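Local coordinates for protein putative uronate isomerase (PDB 4NAR) that may catalyse lactate racemisation or a related isomerisation, although its actual reaction and substrate are uncertain, at residues R269-V274 / L410-G415; I304-P309 / F373-A378. All blocks are in the same frame, centred on the assembly; numbering follows the deposited sequence.

In the fold
Contacts 1 and 2 lie in the same five-stranded parallel sheet. The chain first lays down strand 268-274, then strand 302-308 beside it. It next passes through helices 318-327, 332-341 and 347-357 and returns as strand 373-379 on the far side of 302-308. That return closes contact 2. Strand 392-393 follows at one border of the sheet. The chain then comes back to the other border as strand 409-412, where contact 1 closes the larger loop. Contact 2 is nested inside it. Strands 268-274 and 302-308 join the two contacts directly, through backbone bonds between A271 or Q273 and I305 and through V272 packed on I305 and Y307.

Contact 1: residues R269-V274 / L410-G415; sequences RRAVQV and LWIVPG
The carbonyl oxygen of L410 takes a hydrogen bond from V272 N and, more loosely, a CH...O contact from A271 CA. V272 N gives L410 O a nearly straight bond (2.8 Å, 168°). V272 O then receives I412 N at 2.9 Å, and I412 O receives V274 N at 3.0 Å. These are the alternating bonds of a parallel strand pair, with a weak bond from L410 N to R270 O at its start. Past the cis peptide before P414, G415 N still reaches V274 O, from above the carbonyl plane.

W411 and V272 share one face of the sheet and lie side by side. With CG anti to the backbone N (chi1 -171°), the indole of W411 is carried toward the valines. V272 CG1 meets W411 CZ3 at 3.6 Å. V274 crosses the indole at about a right angle. V274 CG2 sits over the five-membered ring of W411, 3.7 Å from its centroid, in a CH-pi contact. An alanine in place of W411 would probably leave V274 CG2 without its aromatic surface and open a gap beside V272.

On the face of A271 and I412, the Q273 chain bends at chi2 (-80°). It crosses that of I412, with Q273 OE1 3.3 Å from I412 CG2. OE1 also accepts a bond from G416 N, and NE2 donates to G288 O.

W411 thus packs on V272 and V274 on one side of the pair. On the other, the buried amide of Q273 lies against I412, and both its polar atoms are bonded to backbone groups.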
ATOM      1  N   ARG A 269     -16.402  16.192  13.541  1.00 40.25           N
ATOM      2  CA  ARG A 269     -17.697  15.523  13.619  1.00 38.99           C
ATOM      3  C   ARG A 269     -18.057  14.937  12.248  1.00 34.23           C
ATOM      4  O   ARG A 269     -18.771  13.936  12.145  1.00 37.69           O
ATOM      5  CB  ARG A 269     -18.780  16.471  14.153  1.00 45.50           C
ATOM      6  CG  ARG A 269     -20.062  16.493  13.319  1.00 64.63           C
ATOM      7  CD  ARG A 269     -21.329  16.610  14.172  1.00 74.88           C
ATOM      8  NE  ARG A 269     -21.497  15.487  15.103  1.00 84.76           N
ATOM      9  CZ  ARG A 269     -21.895  14.255  14.764  1.00 80.73           C
ATOM     10  NH1 ARG A 269     -22.161  13.945  13.492  1.00 72.54           N
ATOM     11  NH2 ARG A 269     -22.019  13.324  15.705  1.00 81.21           N
ATOM     12  N   ARG A 270     -17.525  15.553  11.198  1.00 30.12           N
ATOM     13  CA  ARG A 270     -17.765  15.100   9.830  1.00 29.81           C
ATOM     14  C   ARG A 270     -16.494  15.261   9.002  1.00 35.06           C
ATOM     15  O   ARG A 270     -15.862  16.325   9.010  1.00 34.12           O
ATOM     16  CB  ARG A 270     -18.901  15.901   9.177  1.00 34.03           C
ATOM     17  CG  ARG A 270     -20.272  15.244   9.250  1.00 44.07           C
ATOM     18  CD  ARG A 270     -21.381  16.232   9.638  1.00 45.80           C
ATOM     19  NE  ARG A 270     -21.462  17.384   8.742  1.00 46.86           N
ATOM     20  CZ  ARG A 270     -22.253  17.457   7.673  1.00 41.58           C
ATOM     21  NH1 ARG A 270     -23.035  16.432   7.344  1.00 48.19           N
ATOM     22  NH2 ARG A 270     -22.255  18.551   6.923  1.00 32.49           N
ATOM     23  N   ALA A 271     -16.119  14.202   8.296  1.00 32.68           N
ATOM     24  CA  ALA A 271     -15.010  14.261   7.347  1.00 28.97           C
ATOM     25  C   ALA A 271     -15.444  13.587   6.055  1.00 26.30           C
ATOM     26  O   ALA A 271     -15.875  12.422   6.067  1.00 28.73           O
ATOM     27  CB  ALA A 271     -13.762  13.578   7.919  1.00 23.06           C
ATOM     28  N   VAL A 272     -15.361  14.318   4.946  1.00 26.87           N
ATOM     29  CA  VAL A 272     -15.600  13.713   3.641  1.00 22.04           C
ATOM     30  C   VAL A 272     -14.257  13.466   2.972  1.00 21.83           C
ATOM     31  O   VAL A 272     -13.525  14.415   2.658  1.00 17.99           O
ATOM     32  CB  VAL A 272     -16.478  14.589   2.720  1.00 25.34           C
ATOM     33  CG1 VAL A 272     -16.580  13.973   1.324  1.00 20.70           C
ATOM     34  CG2 VAL A 272     -17.872  14.779   3.317  1.00 30.11           C
ATOM     35  N   GLN A 273     -13.929  12.190   2.779  1.00 19.75           N
ATOM     36  CA  GLN A 273     -12.727  11.814   2.055  1.00 22.19           C
ATOM     37  C   GLN A 273     -13.029  11.775   0.552  1.00 23.17           C
ATOM     38  O   GLN A 273     -13.717  10.876   0.062  1.00 25.71           O
ATOM     39  CB  GLN A 273     -12.193  10.470   2.565  1.00 19.78           C
ATOM     40  CG  GLN A 273     -11.526  10.568   3.941  1.00 23.44           C
ATOM     41  CD  GLN A 273     -10.095  11.106   3.880  1.00 26.74           C
ATOM     42  OE1 GLN A 273      -9.705  11.799   2.930  1.00 26.31           O
ATOM     43  NE2 GLN A 273      -9.305  10.794   4.912  1.00 22.64           N
ATOM     44  N   VAL A 274     -12.524  12.765  -0.174  1.00 29.30           N
ATOM     45  CA  VAL A 274     -12.827  12.896  -1.599  1.00 29.17           C
ATOM     46  C   VAL A 274     -11.893  12.000  -2.439  1.00 29.30           C
ATOM     47  O   VAL A 274     -10.759  12.374  -2.730  1.00 24.61           O
ATOM     48  CB  VAL A 274     -12.717  14.375  -2.025  1.00 29.53           C
ATOM     49  CG1 VAL A 274     -13.022  14.549  -3.510  1.00 16.74           C
ATOM     50  CG2 VAL A 274     -13.621  15.241  -1.140  1.00 20.58           C
ATOM     51  N   LEU A 410     -14.942  18.634   7.513  1.00 35.63           N
ATOM     52  CA  LEU A 410     -13.777  18.769   6.651  1.00 26.30           C
ATOM     53  C   LEU A 410     -13.979  18.077   5.305  1.00 27.08           C
ATOM     54  O   LEU A 410     -14.379  16.908   5.239  1.00 30.14           O
ATOM     55  CB  LEU A 410     -12.526  18.209   7.338  1.00 31.56           C
ATOM     56  CG  LEU A 410     -11.413  19.206   7.699  1.00 38.00           C
ATOM     57  CD1 LEU A 410     -10.056  18.514   7.674  1.00 31.00           C
ATOM     58  CD2 LEU A 410     -11.415  20.458   6.800  1.00 26.18           C
ATOM     59  N   TRP A 411     -13.684  18.815   4.241  1.00 23.77           N
ATOM     60  CA  TRP A 411     -13.719  18.311   2.879  1.00 26.77           C
ATOM     61  C   TRP A 411     -12.263  18.064   2.488  1.00 27.43           C
ATOM     62  O   TRP A 411     -11.508  19.005   2.229  1.00 31.21           O
ATOM     63  CB  TRP A 411     -14.370  19.358   1.975  1.00 19.58           C
ATOM     64  CG  TRP A 411     -14.674  18.944   0.570  1.00 28.69           C
ATOM     65  CD1 TRP A 411     -13.927  19.213  -0.543  1.00 24.16           C
ATOM     66  CD2 TRP A 411     -15.839  18.235   0.110  1.00 28.89           C
ATOM     67  NE1 TRP A 411     -14.546  18.706  -1.665  1.00 24.88           N
ATOM     68  CE2 TRP A 411     -15.718  18.097  -1.290  1.00 28.43           C
ATOM     69  CE3 TRP A 411     -16.962  17.692   0.746  1.00 26.44           C
ATOM     70  CZ2 TRP A 411     -16.679  17.442  -2.061  1.00 29.78           C
ATOM     71  CZ3 TRP A 411     -17.914  17.046  -0.017  1.00 26.43           C
ATOM     72  CH2 TRP A 411     -17.766  16.920  -1.406  1.00 30.59           C
ATOM     73  N   ILE A 412     -11.872  16.793   2.476  1.00 24.90           N
ATOM     74  CA  ILE A 412     -10.479  16.401   2.286  1.00 19.52           C
ATOM     75  C   ILE A 412     -10.184  16.043   0.841  1.00 26.13           C
ATOM     76  O   ILE A 412     -10.696  15.038   0.326  1.00 27.11           O
ATOM     77  CB  ILE A 412     -10.124  15.186   3.182  1.00 39.23           C
ATOM     78  CG1 ILE A 412     -10.564  15.442   4.633  1.00 32.37           C
ATOM     79  CG2 ILE A 412      -8.624  14.864   3.107  1.00 32.86           C
ATOM     80  CD1 ILE A 412     -10.399  14.220   5.530  1.00 26.47           C
ATOM     81  N   VAL A 413      -9.371  16.880   0.192  1.00 33.60           N
ATOM     82  CA  VAL A 413      -8.895  16.636  -1.170  1.00 34.11           C
ATOM     83  C   VAL A 413      -7.390  16.835  -1.191  1.00 30.63           C
ATOM     84  O   VAL A 413      -6.905  17.866  -0.727  1.00 33.93           O
ATOM     85  CB  VAL A 413      -9.504  17.626  -2.195  1.00 37.30           C
ATOM     86  CG1 VAL A 413      -8.947  17.358  -3.605  1.00 39.88           C
ATOM     87  CG2 VAL A 413     -11.021  17.549  -2.213  1.00 28.17           C
ATOM     88  N   PRO A 414      -6.641  15.846  -1.705  1.00 29.37           N
ATOM     89  CA  PRO A 414      -7.146  14.545  -2.172  1.00 29.37           C
ATOM     90  C   PRO A 414      -7.344  13.552  -1.019  1.00 26.32           C
ATOM     91  O   PRO A 414      -6.564  13.506  -0.050  1.00 22.80           O
ATOM     92  CB  PRO A 414      -6.036  14.056  -3.109  1.00 29.24           C
ATOM     93  CG  PRO A 414      -4.775  14.645  -2.503  1.00 35.11           C
ATOM     94  CD  PRO A 414      -5.189  15.997  -1.942  1.00 33.85           C
ATOM     95  N   GLY A 415      -8.389  12.744  -1.130  1.00 22.72           N
ATOM     96  CA  GLY A 415      -8.760  11.886  -0.023  1.00 20.87           C
ATOM     97  C   GLY A 415      -7.870  10.675   0.177  1.00 26.12           C
ATOM     98  O   GLY A 415      -7.361  10.073  -0.789  1.00 21.60           O
TER

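Contact 2: residues I304-P309 / F373-A378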
ATOM      1  N   ILE A 304     -17.163   9.411   9.130  1.00 23.58           N
ATOM      2  CA  ILE A 304     -16.276   9.371   7.980  1.00 20.73           C
ATOM      3  C   ILE A 304     -17.076   8.961   6.742  1.00 19.91           C
ATOM      4  O   ILE A 304     -17.675   7.876   6.705  1.00 19.45           O
ATOM      5  CB  ILE A 304     -15.103   8.407   8.180  1.00 19.35           C
ATOM      6  CG1 ILE A 304     -14.378   8.734   9.480  1.00 24.91           C
ATOM      7  CG2 ILE A 304     -14.143   8.517   7.005  1.00 19.83           C
ATOM      8  CD1 ILE A 304     -13.112   7.936   9.690  1.00 20.66           C
ATOM      9  N   ILE A 305     -17.085   9.839   5.743  1.00 16.55           N
ATOM     10  CA  ILE A 305     -17.787   9.608   4.491  1.00 20.04           C
ATOM     11  C   ILE A 305     -16.795   9.424   3.353  1.00 22.94           C
ATOM     12  O   ILE A 305     -16.075  10.356   2.967  1.00 28.75           O
ATOM     13  CB  ILE A 305     -18.716  10.793   4.149  1.00 25.02           C
ATOM     14  CG1 ILE A 305     -19.799  10.933   5.219  1.00 24.78           C
ATOM     15  CG2 ILE A 305     -19.324  10.625   2.759  1.00 20.57           C
ATOM     16  CD1 ILE A 305     -20.298  12.359   5.388  1.00 21.64           C
ATOM     17  N   ILE A 306     -16.772   8.220   2.803  1.00 24.11           N
ATOM     18  CA  ILE A 306     -15.885   7.896   1.706  1.00 23.88           C
ATOM     19  C   ILE A 306     -16.617   8.205   0.401  1.00 22.08           C
ATOM     20  O   ILE A 306     -17.458   7.426  -0.081  1.00 21.05           O
ATOM     21  CB  ILE A 306     -15.457   6.421   1.794  1.00 27.62           C
ATOM     22  CG1 ILE A 306     -14.599   6.229   3.045  1.00 30.27           C
ATOM     23  CG2 ILE A 306     -14.703   5.978   0.528  1.00 17.45           C
ATOM     24  CD1 ILE A 306     -14.746   4.859   3.659  1.00 44.94           C
ATOM     25  N   TYR A 307     -16.314   9.368  -0.162  1.00 22.78           N
ATOM     26  CA  TYR A 307     -17.042   9.827  -1.328  1.00 22.09           C
ATOM     27  C   TYR A 307     -16.294   9.382  -2.577  1.00 24.72           C
ATOM     28  O   TYR A 307     -15.182   9.854  -2.851  1.00 23.56           O
ATOM     29  CB  TYR A 307     -17.228  11.346  -1.253  1.00 23.91           C
ATOM     30  CG  TYR A 307     -17.817  12.000  -2.485  1.00 24.77           C
ATOM     31  CD1 TYR A 307     -19.017  11.556  -3.054  1.00 28.04           C
ATOM     32  CD2 TYR A 307     -17.188  13.093  -3.059  1.00 25.38           C
ATOM     33  CE1 TYR A 307     -19.558  12.191  -4.196  1.00 31.57           C
ATOM     34  CE2 TYR A 307     -17.711  13.730  -4.180  1.00 28.89           C
ATOM     35  CZ  TYR A 307     -18.887  13.284  -4.748  1.00 32.18           C
ATOM     36  OH  TYR A 307     -19.365  13.951  -5.858  1.00 24.96           O
ATOM     37  N   ALA A 308     -16.906   8.444  -3.303  1.00 26.43           N
ATOM     38  CA  ALA A 308     -16.296   7.786  -4.450  1.00 22.27           C
ATOM     39  C   ALA A 308     -17.388   7.211  -5.349  1.00 29.05           C
ATOM     40  O   ALA A 308     -17.612   5.987  -5.365  1.00 35.36           O
ATOM     41  CB  ALA A 308     -15.360   6.689  -3.976  1.00 16.86           C
ATOM     42  N   PRO A 309     -18.066   8.091  -6.113  1.00 29.08           N
ATOM     43  CA  PRO A 309     -19.228   7.717  -6.934  1.00 28.29           C
ATOM     44  C   PRO A 309     -18.958   6.603  -7.938  1.00 37.67           C
ATOM     45  O   PRO A 309     -19.904   5.957  -8.401  1.00 52.04           O
ATOM     46  CB  PRO A 309     -19.565   9.014  -7.695  1.00 28.39           C
ATOM     47  CG  PRO A 309     -18.300   9.856  -7.631  1.00 31.24           C
ATOM     48  CD  PRO A 309     -17.701   9.511  -6.282  1.00 33.55           C
ATOM     49  N   PHE A 373     -16.769   5.658  15.809  1.00 23.85           N
ATOM     50  CA  PHE A 373     -17.252   6.528  14.736  1.00 24.86           C
ATOM     51  C   PHE A 373     -18.032   5.748  13.679  1.00 18.39           C
ATOM     52  O   PHE A 373     -18.014   4.519  13.672  1.00 23.02           O
ATOM     53  CB  PHE A 373     -16.102   7.344  14.106  1.00 25.76           C
ATOM     54  CG  PHE A 373     -14.924   6.510  13.657  1.00 27.60           C
ATOM     55  CD1 PHE A 373     -13.769   6.442  14.439  1.00 25.22           C
ATOM     56  CD2 PHE A 373     -14.970   5.793  12.461  1.00 23.60           C
ATOM     57  CE1 PHE A 373     -12.680   5.677  14.042  1.00 25.49           C
ATOM     58  CE2 PHE A 373     -13.877   5.014  12.050  1.00 25.83           C
ATOM     59  CZ  PHE A 373     -12.728   4.963  12.844  1.00 31.77           C
ATOM     60  N   ASP A 374     -18.719   6.460  12.791  1.00 22.67           N
ATOM     61  CA  ASP A 374     -19.455   5.820  11.695  1.00 24.81           C
ATOM     62  C   ASP A 374     -18.658   5.923  10.380  1.00 22.91           C
ATOM     63  O   ASP A 374     -17.964   6.907  10.146  1.00 31.25           O
ATOM     64  CB  ASP A 374     -20.832   6.463  11.525  1.00 24.58           C
ATOM     65  CG  ASP A 374     -21.814   5.584  10.736  1.00 40.75           C
ATOM     66  OD1 ASP A 374     -23.010   5.960  10.640  1.00 49.14           O
ATOM     67  OD2 ASP A 374     -21.403   4.519  10.214  1.00 42.43           O
ATOM     68  N   VAL A 375     -18.742   4.894   9.546  1.00 23.32           N
ATOM     69  CA  VAL A 375     -18.095   4.901   8.230  1.00 26.25           C
ATOM     70  C   VAL A 375     -19.156   4.783   7.150  1.00 22.87           C
ATOM     71  O   VAL A 375     -19.914   3.799   7.106  1.00 29.78           O
ATOM     72  CB  VAL A 375     -17.121   3.709   8.044  1.00 23.97           C
ATOM     73  CG1 VAL A 375     -16.519   3.738   6.630  1.00 18.24           C
ATOM     74  CG2 VAL A 375     -16.047   3.714   9.127  1.00 17.76           C
ATOM     75  N   ILE A 376     -19.217   5.773   6.272  1.00 22.70           N
ATOM     76  CA  ILE A 376     -20.282   5.810   5.281  1.00 20.78           C
ATOM     77  C   ILE A 376     -19.714   5.714   3.873  1.00 25.53           C
ATOM     78  O   ILE A 376     -18.735   6.383   3.536  1.00 23.27           O
ATOM     79  CB  ILE A 376     -21.133   7.082   5.453  1.00 27.00           C
ATOM     80  CG1 ILE A 376     -21.827   7.042   6.822  1.00 32.40           C
ATOM     81  CG2 ILE A 376     -22.165   7.231   4.322  1.00 23.06           C
ATOM     82  CD1 ILE A 376     -21.739   8.362   7.594  1.00 37.56           C
ATOM     83  N   LEU A 377     -20.321   4.851   3.063  1.00 27.29           N
ATOM     84  CA  LEU A 377     -19.944   4.706   1.671  1.00 18.93           C
ATOM     85  C   LEU A 377     -20.847   5.585   0.802  1.00 23.26           C
ATOM     86  O   LEU A 377     -22.065   5.351   0.709  1.00 26.39           O
ATOM     87  CB  LEU A 377     -20.060   3.248   1.226  1.00 17.98           C
ATOM     88  CG  LEU A 377     -19.042   2.239   1.776  1.00 28.01           C
ATOM     89  CD1 LEU A 377     -19.002   0.935   0.927  1.00 15.31           C
ATOM     90  CD2 LEU A 377     -17.658   2.870   1.878  1.00 18.80           C
ATOM     91  N   ALA A 378     -20.256   6.606   0.183  1.00 24.07           N
ATOM     92  CA  ALA A 378     -20.963   7.412  -0.815  1.00 24.56           C
ATOM     93  C   ALA A 378     -20.437   7.046  -2.205  1.00 24.73           C
ATOM     94  O   ALA A 378     -19.652   7.783  -2.810  1.00 19.95           O
ATOM     95  CB  ALA A 378     -20.794   8.905  -0.537  1.00 21.80           C
TER
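F373 meets I304 at the start of the pair. I304 CD1 lies off the ring centre, 4.2 Å from the centroid of the F373 ring, in a CH-pi contact. The ring edge is turned to V375 CG2, which lies in the ring plane. F373 O is bonded by R357 NH1.

D374 takes part through its carbonyl: D374 O accepts I304 N at 2.8 Å. V375 is on the same face as I304 and I306. V375 CG1 meets I306 CD1 at 3.6 Å, and helix 347-357 packs on V375 through V356 and R357.

I376 bonds with its backbone in both directions. I376 N donates to I304 O at 2.6 Å, and I376 O accepts I306 N at 2.8 Å. Its side chain runs beside that of I305 on the opposite face from V375. L377 turns back to the face of V375 and lies alongside I306, with L377 CD2 4.0 Å from I306 CD1.

A378 closes the pairing. Its N donates to I306 O from above the carbonyl plane, and A378 O accepts A308 N at 2.9 Å. CB of A378 touches I305 CG2 and Y307 CD1.

Five backbone bonds thus join these two inner strands, while I305 and Y307 turn their peptide groups to strand 268-274. Mostly branched aliphatic chains lie on both faces, with A378 and Y307 on the side of I305, so the contact is a largely apolar, buried part of the core.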